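Local coordinates for protein putative oxidoreductase molybdopterin-binding subunit (Sulfolobus tokodaii, PDB 4ZOH) that probably forms the molybdenum-bearing subunit of a xanthine dehydrogenase/aldehyde oxidase-type oxidoreductase, holding the pterin cytosine dinucleotide cofactor, at residues 417-422 with 477-482; 187-192 with 470-475; 560-565 with 661-666; 421-426 with 491-496. One frame throughout, in Å; residues are numbered along the deposited sequence.

Contact 1 (417-422 with 477-482). With MCN (pterin cytosine dinucleotide), chain D.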
# COMPACT_ATOMS: atom_id res chain seq x y z
N PHE A 417 27.09 -16.77 -13.51
CA PHE A 417 26.30 -17.74 -14.25
C PHE A 417 25.25 -17.06 -15.12
O PHE A 417 24.79 -15.88 -14.86
CB PHE A 417 25.64 -18.68 -13.26
CG PHE A 417 26.59 -19.30 -12.28
CD1 PHE A 417 27.12 -20.59 -12.51
CD2 PHE A 417 27.01 -18.60 -11.11
CE1 PHE A 417 28.00 -21.19 -11.59
CE2 PHE A 417 27.92 -19.19 -10.20
CZ PHE A 417 28.41 -20.49 -10.45
N GLY A 418 24.89 -17.75 -16.21
CA GLY A 418 23.89 -17.23 -17.14
C GLY A 418 22.48 -17.47 -16.62
O GLY A 418 22.30 -17.72 -15.40
N PRO A 419 21.48 -17.49 -17.53
CA PRO A 419 21.71 -17.58 -18.97
C PRO A 419 21.72 -16.22 -19.59
O PRO A 419 22.22 -16.01 -20.71
CB PRO A 419 20.48 -18.40 -19.47
CG PRO A 419 19.38 -17.95 -18.50
CD PRO A 419 20.13 -18.00 -17.17
N TRP A 420 21.16 -15.26 -18.87
CA TRP A 420 21.06 -13.92 -19.48
C TRP A 420 20.73 -12.94 -18.36
O TRP A 420 20.50 -13.36 -17.21
CB TRP A 420 20.01 -13.86 -20.65
CG TRP A 420 18.76 -14.61 -20.45
CD1 TRP A 420 18.45 -15.88 -20.96
CD2 TRP A 420 17.58 -14.19 -19.72
NE1 TRP A 420 17.19 -16.28 -20.53
CE2 TRP A 420 16.62 -15.25 -19.81
CE3 TRP A 420 17.22 -13.01 -19.05
CZ2 TRP A 420 15.34 -15.19 -19.19
CZ3 TRP A 420 15.95 -12.95 -18.41
CH2 TRP A 420 15.01 -14.03 -18.53
N GLU A 421 20.73 -11.66 -18.66
CA GLU A 421 20.19 -10.72 -17.64
C GLU A 421 19.70 -9.51 -18.36
O GLU A 421 20.12 -9.28 -19.51
CB GLU A 421 21.20 -10.45 -16.48
CG GLU A 421 20.60 -9.58 -15.36
CD GLU A 421 19.35 -10.24 -14.83
OE1 GLU A 421 19.45 -11.16 -13.97
OE2 GLU A 421 18.28 -9.85 -15.34
N VAL A 422 18.82 -8.71 -17.73
CA VAL A 422 18.14 -7.63 -18.45
C VAL A 422 18.43 -6.26 -17.85
O VAL A 422 18.69 -6.13 -16.67
CB VAL A 422 16.59 -7.94 -18.47
CG1 VAL A 422 15.84 -7.02 -19.39
CG2 VAL A 422 16.33 -9.43 -18.84
N ASP A 477 11.89 -8.57 -17.87
CA ASP A 477 12.14 -9.83 -17.21
C ASP A 477 13.47 -9.75 -16.48
O ASP A 477 14.09 -8.69 -16.41
CB ASP A 477 12.15 -11.04 -18.23
CG ASP A 477 11.51 -12.30 -17.65
OD1 ASP A 477 10.66 -12.93 -18.28
OD2 ASP A 477 11.86 -12.68 -16.53
N GLY A 478 13.88 -10.85 -15.89
CA GLY A 478 15.16 -10.88 -15.21
C GLY A 478 15.46 -12.27 -14.76
O GLY A 478 14.57 -13.16 -14.73
N ILE A 479 16.72 -12.46 -14.38
CA ILE A 479 17.09 -13.69 -13.75
C ILE A 479 17.11 -13.58 -12.23
O ILE A 479 16.29 -14.23 -11.57
CB ILE A 479 18.36 -14.36 -14.41
CG1 ILE A 479 17.99 -14.82 -15.83
CG2 ILE A 479 18.92 -15.49 -13.51
CD1 ILE A 479 17.08 -16.08 -15.88
N GLY A 480 18.09 -12.84 -11.68
CA GLY A 480 18.12 -12.67 -10.22
C GLY A 480 19.51 -12.41 -9.64
O GLY A 480 20.46 -12.26 -10.39
N THR A 481 19.60 -12.33 -8.29
CA THR A 481 20.83 -12.07 -7.56
C THR A 481 21.12 -13.31 -6.75
O THR A 481 20.40 -13.66 -5.85
CB THR A 481 20.72 -10.78 -6.67
OG1 THR A 481 20.69 -9.64 -7.54
CG2 THR A 481 21.87 -10.66 -5.65
N TRP A 482 22.20 -13.98 -7.17
CA TRP A 482 22.76 -15.23 -6.59
C TRP A 482 23.99 -15.58 -7.48
O TRP A 482 24.22 -14.94 -8.50
CB TRP A 482 21.75 -16.39 -6.60
CG TRP A 482 21.02 -16.59 -7.94
CD1 TRP A 482 21.58 -16.95 -9.16
CD2 TRP A 482 19.61 -16.38 -8.20
NE1 TRP A 482 20.58 -17.00 -10.14
CE2 TRP A 482 19.37 -16.68 -9.56
CE3 TRP A 482 18.51 -16.03 -7.40
CZ2 TRP A 482 18.08 -16.65 -10.13
CZ3 TRP A 482 17.24 -15.97 -7.98
CH2 TRP A 482 17.03 -16.30 -9.32
N1 MCN D . 31.76 -5.79 -6.76
C2 MCN D . 32.61 -4.92 -7.43
N3 MCN D . 33.56 -5.38 -8.30
C4 MCN D . 33.66 -6.76 -8.50
C5 MCN D . 32.81 -7.64 -7.84
C6 MCN D . 31.83 -7.16 -6.98
O2 MCN D . 32.56 -3.70 -7.28
N4 MCN D . 34.58 -7.18 -9.34
C1' MCN D . 30.76 -5.21 -5.87
C2D MCN D . 29.46 -4.97 -6.64
O2' MCN D . 29.36 -3.69 -7.18
C3' MCN D . 28.41 -5.08 -5.56
C4D MCN D . 28.92 -6.28 -4.88
O4D MCN D . 30.40 -6.11 -4.85
O3' MCN D . 28.40 -4.00 -4.70
C5' MCN D . 28.34 -7.25 -5.90
O5' MCN D . 28.85 -8.45 -5.77
PA MCN D . 28.65 -9.61 -6.88
O1A MCN D . 28.20 -9.26 -8.21
O2A MCN D . 29.97 -10.30 -6.66
O3A MCN D . 27.54 -10.50 -5.98
PB MCN D . 25.96 -10.19 -6.05
O1B MCN D . 25.38 -10.99 -7.20
O2B MCN D . 25.58 -8.77 -6.02
O3B MCN D . 25.56 -10.78 -4.69
C10 MCN D . 25.17 -12.17 -4.50
C9' MCN D . 25.91 -12.77 -3.33
C8' MCN D . 25.39 -14.04 -2.92
S8' MCN D . 25.23 -15.34 -4.09
C7' MCN D . 25.11 -14.33 -1.62
S7' MCN D . 24.60 -15.95 -1.07
C6' MCN D . 25.35 -13.39 -0.55
C7 MCN D . 26.33 -12.26 -1.02
O9' MCN D . 25.86 -11.81 -2.27
N5' MCN D . 24.12 -12.85 0.04
C4A MCN D . 24.03 -11.57 0.62
N8' MCN D . 26.32 -11.12 -0.06
C4B MCN D . 25.18 -10.73 0.58
N1' MCN D . 25.19 -9.52 1.16
C2' MCN D . 24.08 -9.07 1.74
N2' MCN D . 24.11 -7.87 2.27
N3' MCN D . 22.88 -9.85 1.83
C4' MCN D . 22.85 -11.15 1.27
O4' MCN D . 21.80 -11.85 1.36
O HOH W 1 21.98 -17.85 -12.88
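Glu421, on strand 420-427 of a mixed sheet in the molybdopterin cofactor-binding domain, holds the loop 477-482 by its peptide N-H groups. The side chain bends at chi2 (57°), turning the carboxylate so that both oxygens work. OE1 takes Gly480 N at 3.1 Å on its syn lone pair; Ile479 N is shared, lying 3.1 Å from Glu421 OE1 and 3.2 Å from OE2, slightly out of the carboxylate plane. On its anti side OE2 also accepts Val422 N, and Arg485 pairs with OE1. Shortening Glu421 to an alanine would probably leave the N-H groups of Ile479 and Gly480 without their acceptor and Arg485 without its carboxylate, freeing the loop to shift. Beside this tight polar centre, Ile479 lays CG1 over one face of Trp420, 3.8 Å from the centroid of the six-membered ring, a CH-pi contact. The solvent side is looser: exposed Pro419 meets Ile479 only through CD and CG near CD1, and a water joins Gly418 O to Trp482 NE1. Gly480 has no room for a side chain, since a CB would run into the Trp482 ring. The loop ends at the cofactor, where Trp482 CA lies 3.5 Å from S8' of the pterin dithiolene.

Contact 2 (187-192 with 470-475)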
# COMPACT_ATOMS: atom_id res chain seq x y z
N SER A 187 14.59 -12.77 -6.15
CA SER A 187 14.31 -12.36 -7.51
C SER A 187 12.82 -12.32 -7.71
O SER A 187 12.20 -13.38 -7.66
CB SER A 187 14.88 -13.38 -8.53
OG SER A 187 14.58 -12.99 -9.87
N ALA A 188 12.27 -11.16 -8.05
CA ALA A 188 10.82 -11.09 -8.36
C ALA A 188 10.46 -11.94 -9.64
O ALA A 188 9.48 -12.62 -9.65
CB ALA A 188 10.37 -9.65 -8.52
N HIS A 189 11.31 -11.93 -10.65
CA HIS A 189 10.99 -12.50 -11.95
C HIS A 189 11.02 -14.01 -11.89
O HIS A 189 10.14 -14.65 -12.48
CB HIS A 189 11.94 -11.92 -13.00
CG HIS A 189 12.11 -10.44 -12.89
ND1 HIS A 189 11.20 -9.54 -13.41
CD2 HIS A 189 13.10 -9.69 -12.31
CE1 HIS A 189 11.61 -8.30 -13.16
NE2 HIS A 189 12.76 -8.36 -12.51
N TYR A 190 11.97 -14.56 -11.12
CA TYR A 190 12.07 -16.00 -10.90
C TYR A 190 10.94 -16.55 -10.01
O TYR A 190 10.31 -17.56 -10.35
CB TYR A 190 13.45 -16.39 -10.35
CG TYR A 190 13.63 -17.86 -10.14
CD1 TYR A 190 13.50 -18.78 -11.20
CD2 TYR A 190 13.96 -18.34 -8.88
CE1 TYR A 190 13.66 -20.15 -10.98
CE2 TYR A 190 14.13 -19.69 -8.63
CZ TYR A 190 14.00 -20.59 -9.69
OH TYR A 190 14.16 -21.90 -9.38
N LEU A 191 10.64 -15.85 -8.92
CA LEU A 191 9.45 -16.18 -8.14
C LEU A 191 8.17 -16.10 -9.03
O LEU A 191 7.31 -16.93 -8.95
CB LEU A 191 9.36 -15.35 -6.86
CG LEU A 191 8.09 -15.52 -6.02
CD1 LEU A 191 8.16 -17.00 -5.53
CD2 LEU A 191 8.15 -14.61 -4.81
N ARG A 192 8.05 -15.11 -9.89
CA ARG A 192 6.90 -15.09 -10.73
C ARG A 192 6.80 -16.39 -11.62
O ARG A 192 5.72 -16.99 -11.70
CB ARG A 192 6.92 -13.89 -11.63
CG ARG A 192 5.62 -13.78 -12.39
CD ARG A 192 5.65 -12.65 -13.39
NE ARG A 192 4.69 -13.00 -14.43
CZ ARG A 192 4.99 -13.76 -15.50
NH1 ARG A 192 6.24 -14.22 -15.69
NH2 ARG A 192 4.01 -14.08 -16.38
N GLY A 470 13.01 -5.16 -9.08
CA GLY A 470 12.18 -5.92 -8.15
C GLY A 470 10.67 -5.78 -8.33
O GLY A 470 9.93 -6.16 -7.46
N ASP A 471 10.24 -5.29 -9.48
CA ASP A 471 8.83 -5.29 -9.87
C ASP A 471 8.73 -5.85 -11.28
O ASP A 471 9.36 -5.32 -12.20
CB ASP A 471 8.21 -3.89 -9.82
CG ASP A 471 6.70 -3.86 -10.09
OD1 ASP A 471 6.05 -4.83 -10.56
OD2 ASP A 471 6.11 -2.80 -9.85
N THR A 472 7.97 -6.93 -11.44
CA THR A 472 7.85 -7.61 -12.76
C THR A 472 7.16 -6.68 -13.74
O THR A 472 7.17 -6.93 -14.98
CB THR A 472 7.11 -8.97 -12.65
OG1 THR A 472 5.80 -8.72 -12.15
CG2 THR A 472 7.81 -9.92 -11.69
N GLU A 473 6.59 -5.57 -13.25
CA GLU A 473 5.93 -4.64 -14.21
C GLU A 473 6.77 -3.46 -14.74
O GLU A 473 6.33 -2.71 -15.66
CB GLU A 473 4.67 -4.07 -13.62
CG GLU A 473 3.51 -5.07 -13.70
CD GLU A 473 2.13 -4.43 -13.64
OE1 GLU A 473 1.99 -3.21 -13.96
OE2 GLU A 473 1.18 -5.19 -13.28
N ILE A 474 7.96 -3.27 -14.17
CA ILE A 474 8.76 -2.10 -14.58
C ILE A 474 9.92 -2.53 -15.53
O ILE A 474 10.72 -1.69 -15.95
CB ILE A 474 9.30 -1.30 -13.38
CG1 ILE A 474 10.30 -2.16 -12.62
CG2 ILE A 474 8.17 -0.79 -12.48
CD1 ILE A 474 10.92 -1.48 -11.41
N ILE A 475 10.07 -3.85 -15.75
CA ILE A 475 11.09 -4.36 -16.68
C ILE A 475 10.59 -5.65 -17.34
O ILE A 475 9.81 -6.43 -16.72
CB ILE A 475 12.47 -4.53 -15.99
CG1 ILE A 475 13.63 -4.71 -17.04
CG2 ILE A 475 12.46 -5.56 -14.88
CD1 ILE A 475 15.03 -4.72 -16.45
O HOH W 2 14.51 -6.58 -11.17
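Gly470 starts the second segment with its carbonyl O 3.7 Å from Ala188 CB, while its N donates to a water that also binds His189 NE2 at 2.8 Å, at the edge of the imidazole and in its plane. Asp471 follows, opening a type I turn; its OD1 accepts Glu473 N from above the carboxylate plane, an Asx turn, and Arg205 pairs with OD2. Thr472 carries much of the contact through its methyl. Its OG1 stands between the backbone N and carbonyl carbon (chi1 61°) and bonds Val206 N, which leaves CG2 to face the helix: it lies 3.8 Å from Ala188 O and 3.8 Å from His189 ND1, with Arg192 CD 3.9 Å from the same CG2. Past the turn, Ile475 sets CG2 3.3 Å from His189 CE1, the two side chains crossing at about a right angle. Were His189 replaced by an alanine, the bridging water is likely to lose one partner and a gap to open beside Thr472 and Ile475. Ser187 caps helix 188-199 through Tyr190 N. The helix start packs on strand 204-207 through Ala188, Leu191 and Arg192, which also reaches Asp430 of the second subunit, while the loop rests on strand 433-437 through Ile474 and Ile475.

Contact 3 (560-565 with 661-666)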
# COMPACT_ATOMS: atom_id res chain seq x y z
N VAL A 560 24.45 -14.81 -21.77
CA VAL A 560 25.80 -15.19 -21.28
C VAL A 560 26.33 -16.36 -22.13
O VAL A 560 25.90 -17.50 -21.95
CB VAL A 560 25.76 -15.54 -19.79
CG1 VAL A 560 27.12 -16.10 -19.29
CG2 VAL A 560 25.30 -14.33 -18.95
N LYS A 561 27.27 -16.07 -23.03
CA LYS A 561 27.90 -17.09 -23.87
C LYS A 561 29.11 -17.76 -23.22
O LYS A 561 29.41 -18.89 -23.53
CB LYS A 561 28.22 -16.52 -25.25
CG LYS A 561 26.97 -16.36 -26.09
CD LYS A 561 27.06 -15.15 -27.02
CE LYS A 561 26.53 -15.47 -28.42
NZ LYS A 561 26.90 -14.38 -29.36
N GLN A 562 29.76 -17.11 -22.26
CA GLN A 562 31.01 -17.62 -21.71
C GLN A 562 30.71 -18.50 -20.53
O GLN A 562 29.65 -18.40 -19.91
CB GLN A 562 31.96 -16.47 -21.29
CG GLN A 562 32.19 -15.39 -22.35
CD GLN A 562 31.06 -14.36 -22.40
OE1 GLN A 562 29.90 -14.57 -21.90
NE2 GLN A 562 31.37 -13.24 -23.01
N PRO A 563 31.64 -19.41 -20.21
CA PRO A 563 31.37 -20.12 -19.00
C PRO A 563 31.62 -19.24 -17.71
O PRO A 563 32.06 -18.06 -17.79
CB PRO A 563 32.33 -21.31 -19.11
CG PRO A 563 33.50 -20.78 -19.86
CD PRO A 563 32.91 -19.83 -20.85
N PRO A 564 31.28 -19.77 -16.52
CA PRO A 564 31.46 -18.94 -15.33
C PRO A 564 32.94 -18.37 -15.25
O PRO A 564 33.88 -19.10 -15.53
CB PRO A 564 31.21 -19.92 -14.16
CG PRO A 564 30.45 -21.09 -14.75
CD PRO A 564 30.46 -20.99 -16.26
N THR A 565 33.09 -17.08 -14.96
CA THR A 565 34.39 -16.45 -14.74
C THR A 565 34.89 -16.75 -13.33
O THR A 565 34.08 -16.83 -12.37
CB THR A 565 34.33 -14.96 -15.02
OG1 THR A 565 35.65 -14.42 -15.14
CG2 THR A 565 33.52 -14.19 -13.92
N SER A 661 37.42 -10.74 -16.49
CA SER A 661 36.47 -11.69 -17.03
C SER A 661 36.32 -11.37 -18.51
O SER A 661 36.75 -10.29 -18.95
CB SER A 661 35.12 -11.55 -16.29
OG SER A 661 34.48 -10.41 -16.79
N PRO A 662 35.73 -12.27 -19.32
CA PRO A 662 35.49 -11.81 -20.73
C PRO A 662 34.31 -10.83 -20.90
O PRO A 662 34.05 -10.35 -22.00
CB PRO A 662 35.23 -13.12 -21.50
CG PRO A 662 34.94 -14.17 -20.45
CD PRO A 662 35.50 -13.71 -19.12
N HIS A 663 33.58 -10.53 -19.82
CA HIS A 663 32.36 -9.71 -19.94
C HIS A 663 32.69 -8.22 -20.11
O HIS A 663 33.77 -7.76 -19.69
CB HIS A 663 31.48 -9.94 -18.68
CG HIS A 663 31.15 -11.40 -18.46
ND1 HIS A 663 30.31 -12.12 -19.30
CD2 HIS A 663 31.59 -12.28 -17.53
CE1 HIS A 663 30.20 -13.36 -18.86
NE2 HIS A 663 30.99 -13.49 -17.80
N PRO A 664 31.75 -7.45 -20.69
CA PRO A 664 32.01 -6.03 -20.92
C PRO A 664 32.38 -5.24 -19.66
O PRO A 664 32.95 -4.17 -19.77
CB PRO A 664 30.67 -5.49 -21.51
CG PRO A 664 30.01 -6.69 -22.09
CD PRO A 664 30.51 -7.92 -21.33
N THR A 665 32.08 -5.74 -18.47
CA THR A 665 32.48 -5.02 -17.27
C THR A 665 33.94 -5.38 -16.90
O THR A 665 34.54 -4.64 -16.14
CB THR A 665 31.58 -5.33 -16.05
OG1 THR A 665 31.66 -6.74 -15.79
CG2 THR A 665 30.14 -4.94 -16.37
N GLY A 666 34.45 -6.51 -17.41
CA GLY A 666 35.75 -7.09 -16.94
C GLY A 666 35.77 -7.70 -15.53
O GLY A 666 36.80 -8.27 -15.08
O HOH W 3 30.85 -15.61 -16.68
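Two groups grip OG of Ser661, whose CB packs against Thr565: His663 N donates to it at 3.2 Å, making an ST turn, and Ser667 O is its other hydrogen-bonding partner. With OG so engaged, Ser661 turns its CB to Thr565, lying 3.1 Å from OG1, a hydroxyl that is itself bonded to Asp381. Further along, the side chains of Gln562 and Pro662 run past each other in opposite directions. Gln562 leaves its backbone with chi1 near -50° and bends at chi2 (81°), so that its aliphatic part lies along the ring of Pro662, with Gln562 CG 3.6 Å from Pro662 CG, while its amide arrives beside His663. There Gln562 OE1 stands 3.3 Å from His663 CE1, the amide and imidazole planes 68° apart. Val560 CG1 touches the same carbon more loosely. His663 ND1 bonds Tyr558 OH, and a water donates to Pro563 O at 2.9 Å. A type I turn from His663 to Gly666 then folds the chain back, closed by Gly666 N to His663 O. The contact joins the loop between strands 553-559 and 568-577 to the loop before helix 673-688, with the Ser661 side chain about 8 Å from the pterin cytosine dinucleotide. The chemistry implies a join made by fit: no direct hydrogen bond runs between 560-565 and 661-666, and the polar ends of Thr565, Ser661 and His663 are fixed chiefly by residues outside the pair.

Contact 4 (421-426 with 491-496)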
# COMPACT_ATOMS: atom_id res chain seq x y z
N GLU A 421 20.73 -11.66 -18.66
CA GLU A 421 20.19 -10.72 -17.64
C GLU A 421 19.70 -9.51 -18.36
O GLU A 421 20.12 -9.28 -19.51
CB GLU A 421 21.20 -10.45 -16.48
CG GLU A 421 20.60 -9.58 -15.36
CD GLU A 421 19.35 -10.24 -14.83
OE1 GLU A 421 19.45 -11.16 -13.97
OE2 GLU A 421 18.28 -9.85 -15.34
N VAL A 422 18.82 -8.71 -17.73
CA VAL A 422 18.14 -7.63 -18.45
C VAL A 422 18.43 -6.26 -17.85
O VAL A 422 18.69 -6.13 -16.67
CB VAL A 422 16.59 -7.94 -18.47
CG1 VAL A 422 15.84 -7.02 -19.39
CG2 VAL A 422 16.33 -9.43 -18.84
N ALA A 423 18.38 -5.22 -18.67
CA ALA A 423 18.43 -3.86 -18.13
C ALA A 423 17.54 -3.04 -19.04
O ALA A 423 17.62 -3.21 -20.30
CB ALA A 423 19.89 -3.31 -18.14
N ARG A 424 16.74 -2.15 -18.43
CA ARG A 424 15.96 -1.19 -19.20
C ARG A 424 16.45 0.21 -18.82
O ARG A 424 16.63 0.45 -17.64
CB ARG A 424 14.44 -1.39 -18.86
CG ARG A 424 13.54 -0.20 -19.12
CD ARG A 424 12.07 -0.46 -18.80
NE ARG A 424 11.30 0.77 -19.08
CZ ARG A 424 10.47 1.40 -18.25
NH1 ARG A 424 10.18 0.92 -17.05
NH2 ARG A 424 9.87 2.49 -18.67
N ILE A 425 16.63 1.14 -19.78
CA ILE A 425 16.89 2.52 -19.42
C ILE A 425 15.90 3.41 -20.16
O ILE A 425 15.67 3.22 -21.33
CB ILE A 425 18.41 2.94 -19.63
CG1 ILE A 425 18.74 4.24 -18.95
CG2 ILE A 425 18.74 3.07 -21.12
CD1 ILE A 425 20.27 4.49 -18.82
N SER A 426 15.36 4.41 -19.49
CA SER A 426 14.30 5.18 -20.12
C SER A 426 14.43 6.66 -19.85
O SER A 426 14.73 7.05 -18.72
CB SER A 426 13.00 4.64 -19.52
OG SER A 426 11.91 5.37 -19.97
N GLY A 491 25.51 -6.08 -14.63
CA GLY A 491 26.20 -4.79 -15.03
C GLY A 491 26.49 -4.76 -16.53
O GLY A 491 26.40 -3.70 -17.20
N SER A 492 26.79 -5.93 -17.10
CA SER A 492 26.99 -5.95 -18.56
C SER A 492 25.70 -5.61 -19.28
O SER A 492 25.72 -4.81 -20.27
CB SER A 492 27.54 -7.30 -19.00
OG SER A 492 28.85 -7.46 -18.46
N ALA A 493 24.55 -6.12 -18.77
CA ALA A 493 23.27 -5.68 -19.37
C ALA A 493 23.09 -4.13 -19.24
O ALA A 493 22.62 -3.43 -20.18
CB ALA A 493 22.07 -6.49 -18.80
N VAL A 494 23.48 -3.59 -18.08
CA VAL A 494 23.40 -2.12 -17.84
C VAL A 494 24.28 -1.34 -18.88
O VAL A 494 23.88 -0.34 -19.47
CB VAL A 494 23.73 -1.81 -16.34
CG1 VAL A 494 24.11 -0.32 -16.11
CG2 VAL A 494 22.58 -2.24 -15.39
N LEU A 495 25.48 -1.88 -19.13
CA LEU A 495 26.43 -1.27 -20.05
C LEU A 495 25.84 -1.25 -21.49
O LEU A 495 25.82 -0.20 -22.15
CB LEU A 495 27.72 -2.09 -19.92
CG LEU A 495 29.12 -1.59 -20.06
CD1 LEU A 495 29.31 -0.15 -19.67
CD2 LEU A 495 29.99 -2.51 -19.21
N LEU A 496 25.31 -2.39 -21.95
CA LEU A 496 24.62 -2.45 -23.25
C LEU A 496 23.45 -1.47 -23.39
O LEU A 496 23.32 -0.77 -24.43
CB LEU A 496 24.13 -3.89 -23.53
CG LEU A 496 25.18 -5.00 -23.71
CD1 LEU A 496 24.48 -6.34 -23.90
CD2 LEU A 496 26.09 -4.68 -24.93
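Val494 has CG1 anti to its backbone N (chi1 162°), which leaves CG2 anti to the carbonyl carbon and beside N, presenting that methyl to Ala423 at 4.0 Å from its CB. On the other side, strand alternation turns Ala423 CB toward the helix. The two alanines then interlock. Ala423 CB sits 3.4 Å from Ala493 O and 3.6 Å from Val494 N, practically on the helix backbone, while Ala493 CB in turn lies 3.5 Å from Glu421 O. The two methyl groups are 3.9 Å apart. Because neither residue carries more than a CB, the axes of strand 421-426 and helix 491-496 approach to 6.7 Å, with their directions running roughly alike and a signed crossing angle of -37°. No hydrogen bond crosses the interface; the strand's backbone partners are its neighbours in the sheet, as in Ala423 with Ala556 and Arg424 with Val436. The same alternation sorts the remaining side chains: Ile425 also points to the helical side and packs on Ser498, Leu501 and Leu458, whereas Val422 and Arg424 point to the other face, where Arg424 meets Asp553 and the carbonyl O of Glu473 of the second subunit. Helix 446-458 completes the layer, with Phe450 against Val494 and Ile453 against Leu495. Here is the close helix-on-sheet layering of an alpha/beta fold, the long helix 486-512 lying across one face of the mixed sheet within the cofactor-binding domain.

Contacts 1 and 4 share Glu421 and Val422 of strand 420-427: a charged carboxylate holds a loop in contact 1, and small alanine side chains, with one valine methyl, let a helix come close in contact 4. Both are buried, as is contact 2, which mixes methyl packing with a water bridge and ties parts of the chain far apart in sequence. Contact 3 is only partly buried and joins two loops. The four are continuous: Ser187 OG of contact 2 meets Ile479 O of contact 1, Pro419 O meets Val560 N of contact 3, and Ser492 of contact 4 packs against His663 and Pro664. Contact 1 touches the cofactor; contacts 1, 2 and 4 reach the second subunit, and contact 3 does not.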